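Local coordinates for bartonella effector protein (Bep) substrate of VirB T4SS (Bartonella clarridgeiae, PDB 4XI8) that may transfer AMP from ATP onto threonine or tyrosine hydroxyls of target proteins, this chain being the Fic-domain part of a longer Bartonella effector, at residues C38-L49 and Y65-M74; R176-A184 and N195-F203. All coordinates share one frame; numbering follows the deposited sequence.

Contact 1 of 2, residues C38-L49 and Y65-M74; sequences CAYDLLQAMLNL and YLHQRLYEKM
The Tyr71 ring carries Leu42 CD1 over one face, 4.2 Å from the ring centroid and 27° off the normal, a CH-pi contact. Cys38 SG sits at the ring's edge, near its plane. His67 O lies at the edge too, in plane. Tyr71 CD2 lies above one face of the His67 ring, toward its rim. The Tyr65 ring meets Leu49 CD2 obliquely. Helices 32-51 and 60-71 pack here, and two leucines interlock knobs-into-holes. The axes of 38-49 and 65-71 come within 8.5 Å at 129°. Leu70 fits among Leu42, Ala45, Met46 and Leu49. Its CG is turned anti to the carbonyl carbon (chi1 -73°), and CD2 reaches Ala45 CB at 3.7 Å. Leu49 fits among Tyr65, Leu66, Arg69 and Leu70. Its CD2 lies 3.7 Å from Arg69 CG, so the arginine adds its aliphatic stem. Beyond the helix end, Met74 SD lies 3.7 Å from Cys38 CB. Asp41 OD2 is 4.7 Å from Lys73 NZ, and both bond to Tyr27 OH, the lysine weakly. His67 NE2 bonds Val146 O, in the stretch matching a degenerate Fic signature. Apolar fit does the joining, and the opposite charges of Asp41 and Lys73 probably add a modest attraction at the more exposed side.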
# COMPACT_ATOMS: atom_id res chain seq x y z
N CYS A 38 14.77 15.29 6.42
CA CYS A 38 14.88 15.32 4.96
C CYS A 38 13.52 15.11 4.32
O CYS A 38 13.16 15.81 3.38
CB CYS A 38 15.87 14.27 4.47
SG CYS A 38 16.15 14.31 2.68
N ALA A 39 12.77 14.14 4.83
CA ALA A 39 11.45 13.83 4.29
C ALA A 39 10.48 14.97 4.54
O ALA A 39 9.61 15.26 3.71
CB ALA A 39 10.93 12.53 4.88
N TYR A 40 10.62 15.62 5.69
CA TYR A 40 9.75 16.73 6.07
C TYR A 40 10.00 17.95 5.18
O TYR A 40 9.06 18.58 4.71
CB TYR A 40 9.95 17.09 7.54
CG TYR A 40 9.12 18.27 7.99
CD1 TYR A 40 7.76 18.12 8.27
CD2 TYR A 40 9.68 19.53 8.15
CE1 TYR A 40 6.99 19.18 8.68
CE2 TYR A 40 8.91 20.61 8.57
CZ TYR A 40 7.57 20.43 8.83
OH TYR A 40 6.80 21.49 9.24
N ASP A 41 11.27 18.27 4.97
CA ASP A 41 11.64 19.41 4.13
C ASP A 41 11.32 19.13 2.66
O ASP A 41 10.98 20.04 1.91
CB ASP A 41 13.12 19.74 4.28
CG ASP A 41 13.44 20.40 5.61
OD1 ASP A 41 12.50 20.83 6.30
OD2 ASP A 41 14.64 20.50 5.95
N LEU A 42 11.44 17.87 2.27
CA LEU A 42 11.14 17.45 0.91
C LEU A 42 9.65 17.59 0.60
O LEU A 42 9.27 18.00 -0.49
CB LEU A 42 11.60 16.01 0.68
CG LEU A 42 11.60 15.49 -0.76
CD1 LEU A 42 12.58 16.27 -1.61
CD2 LEU A 42 11.94 14.02 -0.77
N LEU A 43 8.82 17.23 1.57
CA LEU A 43 7.37 17.32 1.41
C LEU A 43 6.91 18.77 1.34
O LEU A 43 6.00 19.11 0.58
CB LEU A 43 6.66 16.60 2.56
CG LEU A 43 5.13 16.61 2.51
CD1 LEU A 43 4.62 16.03 1.20
CD2 LEU A 43 4.54 15.85 3.70
N GLN A 44 7.54 19.62 2.14
CA GLN A 44 7.23 21.05 2.14
C GLN A 44 7.61 21.67 0.80
O GLN A 44 6.88 22.52 0.27
CB GLN A 44 7.97 21.75 3.28
CG GLN A 44 7.77 23.26 3.33
CD GLN A 44 6.36 23.65 3.74
OE1 GLN A 44 5.62 22.84 4.29
NE2 GLN A 44 5.99 24.89 3.47
N ALA A 45 8.74 21.25 0.26
CA ALA A 45 9.24 21.76 -1.01
C ALA A 45 8.33 21.38 -2.17
O ALA A 45 8.09 22.18 -3.07
CB ALA A 45 10.65 21.26 -1.26
N MET A 46 7.82 20.15 -2.15
CA MET A 46 6.92 19.67 -3.19
C MET A 46 5.61 20.45 -3.18
O MET A 46 5.03 20.71 -4.24
CB MET A 46 6.65 18.18 -3.03
CG MET A 46 7.85 17.29 -3.30
SD MET A 46 7.45 15.54 -3.16
CE MET A 46 9.04 14.80 -3.55
N LEU A 47 5.14 20.80 -1.99
CA LEU A 47 3.91 21.56 -1.84
C LEU A 47 4.06 22.96 -2.43
O LEU A 47 3.16 23.46 -3.10
CB LEU A 47 3.52 21.66 -0.36
CG LEU A 47 2.21 22.39 -0.07
CD1 LEU A 47 1.04 21.70 -0.76
CD2 LEU A 47 1.97 22.50 1.42
N ASN A 48 5.21 23.58 -2.18
CA ASN A 48 5.48 24.92 -2.69
C ASN A 48 5.69 24.94 -4.20
O ASN A 48 5.37 25.92 -4.86
CB ASN A 48 6.71 25.50 -1.99
CG ASN A 48 6.50 25.70 -0.50
OD1 ASN A 48 5.36 25.80 -0.03
ND2 ASN A 48 7.59 25.77 0.25
N LEU A 49 6.21 23.84 -4.73
CA LEU A 49 6.44 23.71 -6.17
C LEU A 49 5.13 23.70 -6.96
O LEU A 49 5.09 24.16 -8.10
CB LEU A 49 7.24 22.45 -6.47
CG LEU A 49 8.76 22.55 -6.30
CD1 LEU A 49 9.43 21.23 -6.63
CD2 LEU A 49 9.32 23.67 -7.17
N TYR A 65 16.71 23.40 -11.09
CA TYR A 65 15.85 24.25 -10.27
C TYR A 65 14.97 23.40 -9.37
O TYR A 65 14.76 23.73 -8.20
CB TYR A 65 14.99 25.15 -11.16
CG TYR A 65 13.91 25.90 -10.39
CD1 TYR A 65 14.22 27.04 -9.66
CD2 TYR A 65 12.60 25.46 -10.41
CE1 TYR A 65 13.25 27.72 -8.97
CE2 TYR A 65 11.61 26.14 -9.71
CZ TYR A 65 11.94 27.27 -8.99
OH TYR A 65 10.97 27.95 -8.30
N LEU A 66 14.44 22.31 -9.91
CA LEU A 66 13.62 21.38 -9.14
C LEU A 66 14.46 20.75 -8.03
O LEU A 66 14.01 20.64 -6.89
CB LEU A 66 13.03 20.30 -10.04
CG LEU A 66 12.01 20.76 -11.08
CD1 LEU A 66 11.55 19.59 -11.93
CD2 LEU A 66 10.83 21.44 -10.41
N HIS A 67 15.67 20.33 -8.38
CA HIS A 67 16.58 19.72 -7.42
C HIS A 67 16.99 20.72 -6.35
O HIS A 67 17.22 20.35 -5.20
CB HIS A 67 17.81 19.16 -8.13
CG HIS A 67 18.63 18.23 -7.29
ND1 HIS A 67 19.80 18.62 -6.67
CD2 HIS A 67 18.44 16.94 -6.95
CE1 HIS A 67 20.30 17.61 -6.00
NE2 HIS A 67 19.50 16.57 -6.15
N GLN A 68 17.09 21.99 -6.74
CA GLN A 68 17.44 23.04 -5.79
C GLN A 68 16.33 23.25 -4.78
O GLN A 68 16.57 23.22 -3.58
CB GLN A 68 17.72 24.35 -6.52
CG GLN A 68 18.08 25.49 -5.59
CD GLN A 68 17.88 26.85 -6.23
OE1 GLN A 68 18.20 27.06 -7.40
NE2 GLN A 68 17.34 27.79 -5.46
N ARG A 69 15.12 23.46 -5.28
CA ARG A 69 13.97 23.76 -4.43
C ARG A 69 13.69 22.63 -3.44
O ARG A 69 13.21 22.87 -2.33
CB ARG A 69 12.73 24.04 -5.28
CG ARG A 69 11.65 24.82 -4.57
CD ARG A 69 12.17 26.17 -4.08
NE ARG A 69 12.46 27.08 -5.19
CZ ARG A 69 12.90 28.32 -5.03
NH1 ARG A 69 13.09 28.81 -3.81
NH2 ARG A 69 13.15 29.08 -6.09
N LEU A 70 14.00 21.40 -3.85
CA LEU A 70 13.73 20.23 -3.02
C LEU A 70 14.75 20.05 -1.89
O LEU A 70 14.39 19.63 -0.79
CB LEU A 70 13.69 18.96 -3.88
CG LEU A 70 12.47 18.76 -4.78
CD1 LEU A 70 12.56 17.43 -5.51
CD2 LEU A 70 11.18 18.85 -3.98
N TYR A 71 16.01 20.37 -2.17
CA TYR A 71 17.08 20.06 -1.22
C TYR A 71 17.91 21.26 -0.78
O TYR A 71 18.99 21.08 -0.22
CB TYR A 71 18.01 19.00 -1.81
CG TYR A 71 17.33 17.70 -2.17
CD1 TYR A 71 17.10 16.72 -1.21
CD2 TYR A 71 16.93 17.44 -3.48
CE1 TYR A 71 16.48 15.53 -1.53
CE2 TYR A 71 16.31 16.24 -3.81
CZ TYR A 71 16.09 15.30 -2.84
OH TYR A 71 15.47 14.11 -3.16
N GLU A 72 17.43 22.48 -1.01
CA GLU A 72 18.22 23.66 -0.65
C GLU A 72 18.32 23.85 0.86
O GLU A 72 19.28 24.44 1.35
CB GLU A 72 17.64 24.93 -1.30
CG GLU A 72 16.32 25.40 -0.73
CD GLU A 72 15.78 26.61 -1.47
OE1 GLU A 72 14.60 26.96 -1.26
OE2 GLU A 72 16.54 27.21 -2.27
N LYS A 73 17.32 23.36 1.58
CA LYS A 73 17.32 23.44 3.04
C LYS A 73 18.09 22.26 3.62
O LYS A 73 18.40 22.24 4.81
CB LYS A 73 15.89 23.47 3.59
CG LYS A 73 15.30 24.86 3.70
CD LYS A 73 13.94 24.82 4.38
CE LYS A 73 13.94 25.63 5.67
NZ LYS A 73 14.95 25.12 6.63
N MET A 74 18.40 21.29 2.77
CA MET A 74 19.01 20.05 3.21
C MET A 74 20.50 19.98 2.88
O MET A 74 21.33 19.73 3.75
CB MET A 74 18.28 18.87 2.56
CG MET A 74 18.50 17.53 3.23
SD MET A 74 17.72 17.46 4.85
CE MET A 74 19.15 17.21 5.88

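Contact 2 of 2, residues R176-A184 and N195-F203; sequences RMQFAIHAA and NITPMLHLF
Ala180 CB lies at the apolar centre of a helical hairpin in the Fido domain, formed by helices 174-183 and 197-206. The axes of 176-183 and 197-203 come within 8.2 Å, at 140°, and alanines and Pro198 line the seam. Around Ala180 CB gather Met199 CE at 3.7 Å and Leu202 CD1 at 4.0 Å. Met199 bends at chi2, and its CE also reaches Ile181 CG1 at 3.6 Å. Met177 sets CE against Leu202 CD1. Further along, Pro198 CG touches Ala183 CB at 3.6 Å. The Phe179 ring meets the same CG obliquely through CE2. Helix 124-140 backs the seam, with Phe135 on Met199. At one end Arg176 stretches out, its chain extended from CG to NE. Leu202 CG lies over one face of the guanidinium and His201 O at its edge. NH2 has its salt bridge with Asp205, one turn on from His201. At the other end the second helix begins: Asn195 OD1 accepts a weak capping bond from Thr197 N. The same residue closes the hairpin through its backbone. Asn195 N donates to Ala183 O at 3.0 Å with an N-H...O angle of 152°, approaching from 43° above the carbonyl plane.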
# COMPACT_ATOMS: atom_id res chain seq x y z
N ARG A 176 9.10 -2.84 -10.98
CA ARG A 176 8.78 -2.64 -12.39
C ARG A 176 9.66 -1.56 -13.01
O ARG A 176 10.16 -1.73 -14.12
CB ARG A 176 7.31 -2.26 -12.56
CG ARG A 176 6.90 -2.07 -14.02
CD ARG A 176 5.44 -1.70 -14.15
NE ARG A 176 5.05 -1.54 -15.55
CZ ARG A 176 3.82 -1.23 -15.96
NH1 ARG A 176 2.85 -1.04 -15.07
NH2 ARG A 176 3.56 -1.11 -17.25
N MET A 177 9.82 -0.46 -12.29
CA MET A 177 10.66 0.64 -12.77
C MET A 177 12.12 0.20 -12.85
O MET A 177 12.83 0.56 -13.79
CB MET A 177 10.53 1.85 -11.85
CG MET A 177 11.41 3.02 -12.25
SD MET A 177 10.80 3.90 -13.70
CE MET A 177 9.22 4.50 -13.10
N GLN A 178 12.56 -0.59 -11.88
CA GLN A 178 13.93 -1.07 -11.84
C GLN A 178 14.25 -1.96 -13.03
O GLN A 178 15.34 -1.89 -13.60
CB GLN A 178 14.20 -1.83 -10.53
N PHE A 179 13.29 -2.81 -13.41
CA PHE A 179 13.47 -3.69 -14.55
C PHE A 179 13.43 -2.93 -15.87
O PHE A 179 14.20 -3.22 -16.78
CB PHE A 179 12.40 -4.79 -14.56
CG PHE A 179 12.44 -5.65 -15.79
CD1 PHE A 179 13.49 -6.54 -15.99
CD2 PHE A 179 11.44 -5.58 -16.74
CE1 PHE A 179 13.53 -7.33 -17.12
CE2 PHE A 179 11.47 -6.37 -17.87
CZ PHE A 179 12.52 -7.25 -18.06
N ALA A 180 12.53 -1.95 -15.96
CA ALA A 180 12.39 -1.15 -17.16
C ALA A 180 13.66 -0.35 -17.46
O ALA A 180 14.05 -0.22 -18.62
CB ALA A 180 11.20 -0.21 -17.03
N ILE A 181 14.29 0.17 -16.41
CA ILE A 181 15.53 0.91 -16.57
C ILE A 181 16.68 -0.01 -16.95
O ILE A 181 17.46 0.29 -17.86
CB ILE A 181 15.90 1.66 -15.27
CG1 ILE A 181 14.83 2.70 -14.93
CG2 ILE A 181 17.25 2.33 -15.40
CD1 ILE A 181 15.09 3.45 -13.65
N HIS A 182 16.78 -1.15 -16.27
CA HIS A 182 17.84 -2.11 -16.53
C HIS A 182 17.70 -2.71 -17.93
O HIS A 182 18.69 -3.09 -18.56
CB HIS A 182 17.83 -3.23 -15.48
CG HIS A 182 18.93 -4.22 -15.65
ND1 HIS A 182 18.79 -5.37 -16.40
CD2 HIS A 182 20.20 -4.24 -15.16
CE1 HIS A 182 19.92 -6.06 -16.37
NE2 HIS A 182 20.79 -5.40 -15.62
N ALA A 183 16.47 -2.78 -18.42
CA ALA A 183 16.17 -3.37 -19.72
C ALA A 183 16.81 -2.58 -20.86
O ALA A 183 17.41 -3.16 -21.76
CB ALA A 183 14.67 -3.47 -19.93
N ALA A 184 16.68 -1.26 -20.81
CA ALA A 184 17.26 -0.42 -21.85
C ALA A 184 18.51 0.28 -21.34
O ALA A 184 18.63 1.50 -21.39
CB ALA A 184 16.24 0.60 -22.34
N ASN A 195 16.76 -2.76 -24.70
CA ASN A 195 15.34 -3.04 -24.84
C ASN A 195 14.47 -1.96 -24.21
O ASN A 195 14.29 -1.93 -22.99
CB ASN A 195 15.01 -4.40 -24.23
CG ASN A 195 13.62 -4.89 -24.60
OD1 ASN A 195 13.04 -4.44 -25.59
ND2 ASN A 195 13.09 -5.82 -23.82
N ILE A 196 13.92 -1.09 -25.05
CA ILE A 196 13.08 0.01 -24.57
C ILE A 196 11.62 -0.40 -24.46
O ILE A 196 10.78 0.37 -23.99
CB ILE A 196 13.18 1.23 -25.50
CG1 ILE A 196 12.58 0.91 -26.87
CG2 ILE A 196 14.62 1.68 -25.64
CD1 ILE A 196 12.43 2.12 -27.77
N THR A 197 11.32 -1.62 -24.90
CA THR A 197 9.95 -2.15 -24.87
C THR A 197 9.31 -2.14 -23.47
O THR A 197 8.14 -1.77 -23.34
CB THR A 197 9.89 -3.58 -25.45
OG1 THR A 197 10.52 -3.60 -26.74
CG2 THR A 197 8.45 -4.05 -25.59
N PRO A 198 10.05 -2.56 -22.42
CA PRO A 198 9.42 -2.46 -21.10
C PRO A 198 9.13 -1.01 -20.68
O PRO A 198 8.14 -0.77 -19.99
CB PRO A 198 10.47 -3.08 -20.17
CG PRO A 198 11.24 -3.99 -21.04
CD PRO A 198 11.33 -3.28 -22.35
N MET A 199 9.98 -0.08 -21.10
CA MET A 199 9.77 1.33 -20.79
C MET A 199 8.55 1.89 -21.51
O MET A 199 7.78 2.67 -20.95
CB MET A 199 11.01 2.15 -21.15
CG MET A 199 11.91 2.43 -19.96
SD MET A 199 11.06 3.39 -18.70
CE MET A 199 12.28 3.35 -17.39
N LEU A 200 8.38 1.49 -22.77
CA LEU A 200 7.22 1.90 -23.55
C LEU A 200 5.93 1.39 -22.91
O LEU A 200 4.94 2.12 -22.83
CB LEU A 200 7.33 1.38 -24.99
CG LEU A 200 8.45 1.99 -25.84
CD1 LEU A 200 8.51 1.32 -27.21
CD2 LEU A 200 8.26 3.49 -25.98
N HIS A 201 5.96 0.14 -22.46
CA HIS A 201 4.81 -0.46 -21.78
C HIS A 201 4.47 0.27 -20.49
O HIS A 201 3.29 0.41 -20.15
CB HIS A 201 5.09 -1.94 -21.48
CG HIS A 201 5.11 -2.81 -22.70
ND1 HIS A 201 5.42 -4.15 -22.65
CD2 HIS A 201 4.85 -2.53 -24.00
CE1 HIS A 201 5.36 -4.66 -23.86
NE2 HIS A 201 5.02 -3.70 -24.70
N LEU A 202 5.49 0.73 -19.78
CA LEU A 202 5.29 1.44 -18.52
C LEU A 202 4.53 2.74 -18.74
O LEU A 202 3.46 2.94 -18.19
CB LEU A 202 6.64 1.71 -17.85
CG LEU A 202 6.67 2.18 -16.39
CD1 LEU A 202 7.95 1.71 -15.72
CD2 LEU A 202 6.54 3.69 -16.27
N PHE A 203 5.09 3.61 -19.58
CA PHE A 203 4.51 4.92 -19.83
C PHE A 203 3.15 4.83 -20.52
O PHE A 203 2.31 5.73 -20.38
CB PHE A 203 5.47 5.77 -20.66
CG PHE A 203 6.58 6.37 -19.86
CD1 PHE A 203 6.34 7.41 -18.97
CD2 PHE A 203 7.88 5.89 -19.96
CE1 PHE A 203 7.36 7.97 -18.22
CE2 PHE A 203 8.90 6.44 -19.22
CZ PHE A 203 8.64 7.48 -18.35

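Contacts 1 and 2 follow each other in the chain and share no helix. They lie on opposite sides of the chain's centre, with their own centres 28 Å apart and nearest atoms about 14 Å apart. Both pair two helices running in broadly opposing directions, contact 2 nearer antiparallel. Contact 1 is the more buried and relies on large leucines, with Tyr71 backed by helix 148-162. Contact 2 is partly buried. It builds its seam on alanines and a proline, with Met199 and Leu202 filling in, and adds a backbone hydrogen bond where the linking loop joins the helices. Between subunits the two regions meet: Tyr40 stacks on His201 of the second subunit, and His201 in turn on Tyr40 of the third.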